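Cry23AA1 (Bacillus thuringiensis, PDB 4RHZ) probably acts as an insecticidal toxin of the aerolysin-type pore-forming family, forming a binary complex with Cry37Aa1 and binding zinc. Local coordinates at residues V71-E77 with A150-I154; R226-T232 with T247-S253. All blocks are in the same frame, centred on the assembly; numbering follows the deposited sequence. Where two conformers were deposited one is given.

Contact 1 (V71-E77 with A150-I154); sequences VSFTWTE and AAYII
This is face-to-face beta packing within the elongated aerolysin-family fold. Segments 71-77 and 150-154 are both extended strands. They run roughly parallel at 30° (signed crossing -30°), and their axes come within 8.5 Å. Side chains, not backbone bonds, fill the gap. Phe-73 lies opposite Tyr-152, Val-71 opposite Ala-150, and Trp-75 opposite Ile-154. In this register Val-71, Phe-73, Trp-75 and Glu-77 point toward Ala-150, Tyr-152 and Ile-154. Phe-73 (chi1 m) and Tyr-152 (chi1 t) interlock. Their planes are 6° apart and their centroids 4.8 Å apart, but the rings are slid so far that they barely overlap. Each CB therefore fits over the other ring in a reciprocal CH-pi pair. Phe-73 CB is 3.4 Å from the Tyr-152 centroid, and Tyr-152 CB is 3.7 Å from the Phe-73 centroid. The Phe-73 tip sits against the backbone beside small Ala-150, with CZ 3.4 Å from Ala-150 O and 4.1 Å from Ala-150 CB. Val-71 CG2 is 3.8 Å from Ala-150 CB. Beyond the rings, Trp-75 CB meets the Tyr-152 edge. The Tyr-152 hydroxyl bonds to Asp-136. At the far end, Trp-75 CZ3 rests 4.3 Å from Ile-154 CG2.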
loop_
_atom_site.group_PDB
_atom_site.type_symbol
_atom_site.label_atom_id
_atom_site.label_comp_id
_atom_site.label_asym_id
_atom_site.label_seq_id
_atom_site.Cartn_x
_atom_site.Cartn_y
_atom_site.Cartn_z
ATOM N N VAL A 71 18.698 -1.351 -23.800
ATOM C CA VAL A 71 18.768 -0.550 -22.528
ATOM C C VAL A 71 18.467 -1.449 -21.317
ATOM O O VAL A 71 17.491 -2.209 -21.321
ATOM C CB VAL A 71 17.816 0.689 -22.504
ATOM C CG1 VAL A 71 18.310 1.773 -23.468
ATOM C CG2 VAL A 71 16.402 0.300 -22.893
ATOM N N SER A 72 19.324 -1.323 -20.309
ATOM C CA SER A 72 19.368 -2.187 -19.170
ATOM C C SER A 72 19.323 -1.301 -17.958
ATOM O O SER A 72 20.045 -0.292 -17.901
ATOM C CB SER A 72 20.738 -2.895 -19.072
ATOM O OG SER A 72 20.822 -3.839 -20.089
ATOM N N PHE A 73 18.591 -1.756 -16.960
ATOM C CA PHE A 73 18.414 -1.009 -15.727
ATOM C C PHE A 73 18.590 -1.926 -14.551
ATOM O O PHE A 73 18.231 -3.118 -14.583
ATOM C CB PHE A 73 17.003 -0.455 -15.667
ATOM C CG PHE A 73 16.722 0.543 -16.720
ATOM C CD1 PHE A 73 15.976 0.198 -17.840
ATOM C CD2 PHE A 73 17.203 1.819 -16.596
ATOM C CE1 PHE A 73 15.695 1.149 -18.822
ATOM C CE2 PHE A 73 16.941 2.783 -17.571
ATOM C CZ PHE A 73 16.172 2.442 -18.689
ATOM N N THR A 74 19.119 -1.357 -13.504
ATOM C CA THR A 74 19.148 -2.076 -12.284
ATOM C C THR A 74 18.687 -1.200 -11.116
ATOM O O THR A 74 19.004 -0.020 -11.044
ATOM C CB THR A 74 20.536 -2.671 -12.093
ATOM O OG1 THR A 74 20.402 -3.834 -11.287
ATOM C CG2 THR A 74 21.505 -1.680 -11.450
ATOM N N TRP A 75 17.943 -1.790 -10.190
ATOM C CA TRP A 75 17.593 -1.055 -8.996
ATOM C C TRP A 75 17.437 -1.938 -7.747
ATOM O O TRP A 75 16.860 -3.027 -7.800
ATOM C CB TRP A 75 16.329 -0.236 -9.238
ATOM C CG TRP A 75 16.170 0.854 -8.257
ATOM C CD1 TRP A 75 16.936 1.988 -8.137
ATOM C CD2 TRP A 75 15.182 0.918 -7.220
ATOM N NE1 TRP A 75 16.472 2.763 -7.077
ATOM C CE2 TRP A 75 15.398 2.120 -6.504
ATOM C CE3 TRP A 75 14.123 0.076 -6.837
ATOM C CZ2 TRP A 75 14.586 2.504 -5.420
ATOM C CZ3 TRP A 75 13.311 0.456 -5.752
ATOM C CH2 TRP A 75 13.544 1.657 -5.059
ATOM N N THR A 76 17.986 -1.480 -6.636
ATOM C CA THR A 76 17.893 -2.243 -5.390
ATOM C C THR A 76 16.969 -1.512 -4.415
ATOM O O THR A 76 17.244 -0.394 -4.025
ATOM C CB THR A 76 19.265 -2.577 -4.768
ATOM O OG1 THR A 76 20.070 -1.400 -4.783
ATOM C CG2 THR A 76 19.966 -3.627 -5.547
ATOM N N GLU A 77 15.828 -2.121 -4.150
ATOM C CA GLU A 77 14.818 -1.562 -3.244
ATOM C C GLU A 77 14.968 -2.261 -1.894
ATOM O O GLU A 77 15.266 -3.466 -1.806
ATOM C CB GLU A 77 13.398 -1.816 -3.743
ATOM C CG GLU A 77 12.922 -3.321 -3.656
ATOM C CD GLU A 77 11.378 -3.453 -3.639
ATOM O OE1 GLU A 77 10.733 -2.523 -4.212
ATOM O OE2 GLU A 77 10.832 -4.433 -3.059
ATOM N N ALA A 150 14.296 6.102 -22.515
ATOM C CA ALA A 150 13.762 4.896 -21.894
ATOM C C ALA A 150 13.845 5.189 -20.384
ATOM O O ALA A 150 14.964 5.375 -19.819
ATOM C CB ALA A 150 14.553 3.607 -22.275
ATOM N N ALA A 151 12.680 5.339 -19.771
ATOM C CA ALA A 151 12.617 5.654 -18.299
ATOM C C ALA A 151 12.282 4.357 -17.530
ATOM O O ALA A 151 11.390 3.618 -17.900
ATOM C CB ALA A 151 11.563 6.762 -18.029
ATOM N N TYR A 152 13.004 4.095 -16.461
ATOM C CA TYR A 152 12.732 2.914 -15.622
ATOM C C TYR A 152 11.759 3.306 -14.508
ATOM O O TYR A 152 12.015 4.248 -13.735
ATOM C CB TYR A 152 14.086 2.439 -15.035
ATOM C CG TYR A 152 14.076 1.067 -14.435
ATOM C CD1 TYR A 152 13.391 0.022 -15.060
ATOM C CD2 TYR A 152 14.840 0.781 -13.302
ATOM C CE1 TYR A 152 13.436 -1.250 -14.543
ATOM C CE2 TYR A 152 14.855 -0.501 -12.759
ATOM C CZ TYR A 152 14.182 -1.477 -13.376
ATOM O OH TYR A 152 14.253 -2.734 -12.893
ATOM N N ILE A 153 10.622 2.617 -14.469
ATOM C CA ILE A 153 9.520 2.934 -13.566
ATOM C C ILE A 153 9.391 1.774 -12.554
ATOM O O ILE A 153 9.326 0.598 -12.980
ATOM C CB ILE A 153 8.119 2.961 -14.282
ATOM C CG1 ILE A 153 7.868 4.154 -15.257
ATOM C CG2 ILE A 153 7.022 3.062 -13.277
ATOM C CD1 ILE A 153 8.871 5.215 -15.228
ATOM N N ILE A 154 9.345 2.080 -11.245
ATOM C CA ILE A 154 9.030 1.057 -10.226
ATOM C C ILE A 154 7.641 1.365 -9.627
ATOM O O ILE A 154 7.376 2.501 -9.190
ATOM C CB ILE A 154 10.183 0.913 -9.202
ATOM C CG1 ILE A 154 10.171 -0.460 -8.503
ATOM C CG2 ILE A 154 10.184 2.032 -8.201
ATOM C CD1 ILE A 154 8.912 -0.785 -7.814
#

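Contact 2 (R226-T232 with T247-S253); sequences RSIIQVT and TYLINGS
Ile-229, Val-231, Tyr-248 and Ile-250 share one apolar face of this antiparallel pair (axes 4.4 Å apart, 149°). Ile-229 CB is 4.3 Å from Ile-250 CB. Tyr-248 (chi1 p) puts its ring centroid 3.9 Å from Val-231 CB, a CH-pi contact. Hydrogen-bonded pairs join Ile-229 N to Ile-250 O (2.9 Å), Ile-250 N to Ile-229 O, Val-231 N to Tyr-248 O and Tyr-248 N to Val-231 O (each 2.8 Å). On the other face, Ile-228 CG2 is 4.1 Å from Leu-249 CB, beside Gln-230. Gln-230 bonds to Cys-99, and Thr-247 OG1 to Tyr-30, of the Cry37AA1 chain. Thr-232 OG1 bonds Thr-247 OG1 (2.8 Å). At the other end, Gly-252 N bonds Ser-227 O (3.1 Å), Ser-227 N bonds Ser-253 O (2.9 Å). Ser-227 OG, where a Gly-252 CB would clash, bonds Ser-253 N (2.7 Å) and Asp-136. Water accepts from Arg-226 NH1 (2.8 Å), donates to Ser-227 O (2.7 Å) and weakly to Asn-251 OD1 (3.4 Å). This slip is a beta bulge in hairpin 211-235/246-254.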
loop_
_atom_site.group_PDB
_atom_site.type_symbol
_atom_site.label_atom_id
_atom_site.label_comp_id
_atom_site.label_asym_id
_atom_site.label_seq_id
_atom_site.Cartn_x
_atom_site.Cartn_y
_atom_site.Cartn_z
ATOM N N ARG A 226 6.105 -4.074 -9.289
ATOM C CA ARG A 226 6.528 -4.358 -10.660
ATOM C C ARG A 226 7.317 -3.208 -11.234
ATOM O O ARG A 226 7.230 -2.055 -10.720
ATOM C CB ARG A 226 5.393 -4.707 -11.571
ATOM C CG ARG A 226 4.212 -3.856 -11.381
ATOM C CD ARG A 226 3.656 -3.590 -12.673
ATOM N NE ARG A 226 2.371 -4.176 -12.867
ATOM C CZ ARG A 226 1.959 -4.722 -14.023
ATOM N NH1 ARG A 226 2.767 -4.795 -15.096
ATOM N NH2 ARG A 226 0.724 -5.214 -14.095
ATOM N N SER A 227 8.152 -3.553 -12.225
ATOM C CA SER A 227 9.010 -2.620 -12.940
ATOM C C SER A 227 8.409 -2.488 -14.352
ATOM O O SER A 227 7.758 -3.417 -14.873
ATOM C CB SER A 227 10.467 -3.107 -12.970
ATOM O OG SER A 227 10.550 -4.344 -13.719
ATOM N N ILE A 228 8.537 -1.297 -14.917
ATOM C CA ILE A 228 8.077 -1.009 -16.251
ATOM C C ILE A 228 9.220 -0.190 -16.944
ATOM O O ILE A 228 9.931 0.615 -16.281
ATOM C CB ILE A 228 6.799 -0.179 -16.180
ATOM C CG1 ILE A 228 5.641 -1.027 -15.699
ATOM C CG2 ILE A 228 6.406 0.379 -17.572
ATOM C CD1 ILE A 228 4.415 -0.198 -15.289
ATOM N N ILE A 229 9.434 -0.427 -18.244
ATOM C CA ILE A 229 10.353 0.410 -19.050
ATOM C C ILE A 229 9.494 1.258 -19.936
ATOM O O ILE A 229 8.711 0.745 -20.741
ATOM C CB ILE A 229 11.305 -0.429 -19.861
ATOM C CG1 ILE A 229 12.287 -1.115 -18.883
ATOM C CG2 ILE A 229 12.068 0.464 -20.837
ATOM C CD1 ILE A 229 13.091 -2.211 -19.487
ATOM N N GLN A 230 9.568 2.564 -19.762
ATOM C CA GLN A 230 8.644 3.404 -20.451
ATOM C C GLN A 230 9.437 4.128 -21.550
ATOM O O GLN A 230 10.400 4.861 -21.265
ATOM C CB GLN A 230 8.059 4.425 -19.432
ATOM C CG GLN A 230 7.333 5.600 -20.022
ATOM C CD GLN A 230 7.122 6.732 -19.023
ATOM O OE1 GLN A 230 6.324 6.577 -18.083
ATOM N NE2 GLN A 230 7.759 7.898 -19.259
ATOM N N VAL A 231 9.031 3.935 -22.801
ATOM C CA VAL A 231 9.877 4.411 -23.935
ATOM C C VAL A 231 9.184 5.477 -24.719
ATOM O O VAL A 231 8.078 5.259 -25.279
ATOM C CB VAL A 231 10.287 3.264 -24.868
ATOM C CG1 VAL A 231 11.201 3.815 -26.042
ATOM C CG2 VAL A 231 11.092 2.174 -24.074
ATOM N N THR A 232 9.841 6.632 -24.774
ATOM C CA THR A 232 9.396 7.733 -25.646
ATOM C C THR A 232 10.313 7.982 -26.866
ATOM O O THR A 232 11.520 8.218 -26.699
ATOM C CB THR A 232 9.257 9.072 -24.821
ATOM O OG1 THR A 232 8.303 8.850 -23.749
ATOM C CG2 THR A 232 8.707 10.131 -25.666
ATOM N N THR A 247 4.910 7.434 -27.068
ATOM C CA THR A 247 5.313 6.761 -25.846
ATOM C C THR A 247 4.677 5.378 -25.725
ATOM O O THR A 247 3.470 5.263 -25.832
ATOM C CB THR A 247 4.955 7.586 -24.620
ATOM O OG1 THR A 247 5.689 8.835 -24.619
ATOM C CG2 THR A 247 5.257 6.774 -23.296
ATOM N N TYR A 248 5.475 4.330 -25.531
ATOM C CA TYR A 248 4.893 2.982 -25.291
ATOM C C TYR A 248 5.581 2.335 -24.060
ATOM O O TYR A 248 6.649 2.779 -23.640
ATOM C CB TYR A 248 5.011 2.048 -26.530
ATOM C CG TYR A 248 6.441 1.881 -27.029
ATOM C CD1 TYR A 248 7.199 0.760 -26.691
ATOM C CD2 TYR A 248 7.034 2.846 -27.854
ATOM C CE1 TYR A 248 8.521 0.624 -27.124
ATOM C CE2 TYR A 248 8.367 2.709 -28.326
ATOM C CZ TYR A 248 9.092 1.598 -27.968
ATOM O OH TYR A 248 10.418 1.478 -28.384
ATOM N N LEU A 249 4.962 1.319 -23.462
ATOM C CA LEU A 249 5.481 0.760 -22.194
ATOM C C LEU A 249 5.751 -0.693 -22.336
ATOM O O LEU A 249 4.932 -1.422 -22.875
ATOM C CB LEU A 249 4.465 0.943 -21.096
ATOM C CG LEU A 249 3.983 2.376 -20.837
ATOM C CD1 LEU A 249 2.734 2.324 -19.965
ATOM C CD2 LEU A 249 5.013 3.213 -20.251
ATOM N N ILE A 250 6.916 -1.113 -21.876
ATOM C CA ILE A 250 7.305 -2.500 -21.947
ATOM C C ILE A 250 7.355 -3.060 -20.479
ATOM O O ILE A 250 8.059 -2.513 -19.622
ATOM C CB ILE A 250 8.723 -2.587 -22.553
ATOM C CG1 ILE A 250 8.748 -2.071 -23.998
ATOM C CG2 ILE A 250 9.295 -4.052 -22.461
ATOM C CD1 ILE A 250 10.166 -1.697 -24.398
ATOM N N ASN A 251 6.577 -4.098 -20.181
ATOM C CA ASN A 251 6.705 -4.785 -18.889
ATOM C C ASN A 251 8.095 -5.274 -18.619
ATOM O O ASN A 251 8.700 -5.921 -19.493
ATOM C CB ASN A 251 5.747 -5.918 -18.823
ATOM C CG ASN A 251 4.377 -5.421 -18.817
ATOM O OD1 ASN A 251 4.081 -4.367 -18.192
ATOM N ND2 ASN A 251 3.511 -6.120 -19.507
ATOM N N GLY A 252 8.600 -4.897 -17.444
ATOM C CA GLY A 252 9.895 -5.353 -16.965
ATOM C C GLY A 252 9.659 -6.629 -16.177
ATOM O O GLY A 252 9.475 -7.657 -16.787
ATOM N N SER A 253 9.566 -6.539 -14.844
ATOM C CA SER A 253 9.428 -7.706 -13.955
ATOM C C SER A 253 8.268 -7.561 -12.955
ATOM O O SER A 253 7.884 -6.448 -12.601
ATOM C CB SER A 253 10.690 -7.897 -13.110
ATOM O OG SER A 253 11.872 -7.998 -13.851
HETATM O O HOH W 1 5.525 -4.897 -15.134
#

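In the fold
The two contacts come in series along the chain, contact 1 closing before contact 2 opens. Their centres are about 9 Å apart, on the same side of the chain's centre. They meet through strand 146-179, which pairs with strand 211-235 in the same mixed sheet. Ala-151 N to Gln-230 O and Ile-153 N to Ile-228 O, both 2.8 Å, are probable hydrogen bonds. Contact 1 packs side chains between strands 67-90 and 146-179, while contact 2 extends the sheet by backbone pairing to strand 246-254. Asp-136 of strand 126-142 joins both, bonding Tyr-152, Ser-227 and Ser-253. Glu-77 in contact 1 lies beside the zinc ligands His-79 and His-132, whereas contact 2 carries part of the interface with Cry37AA1.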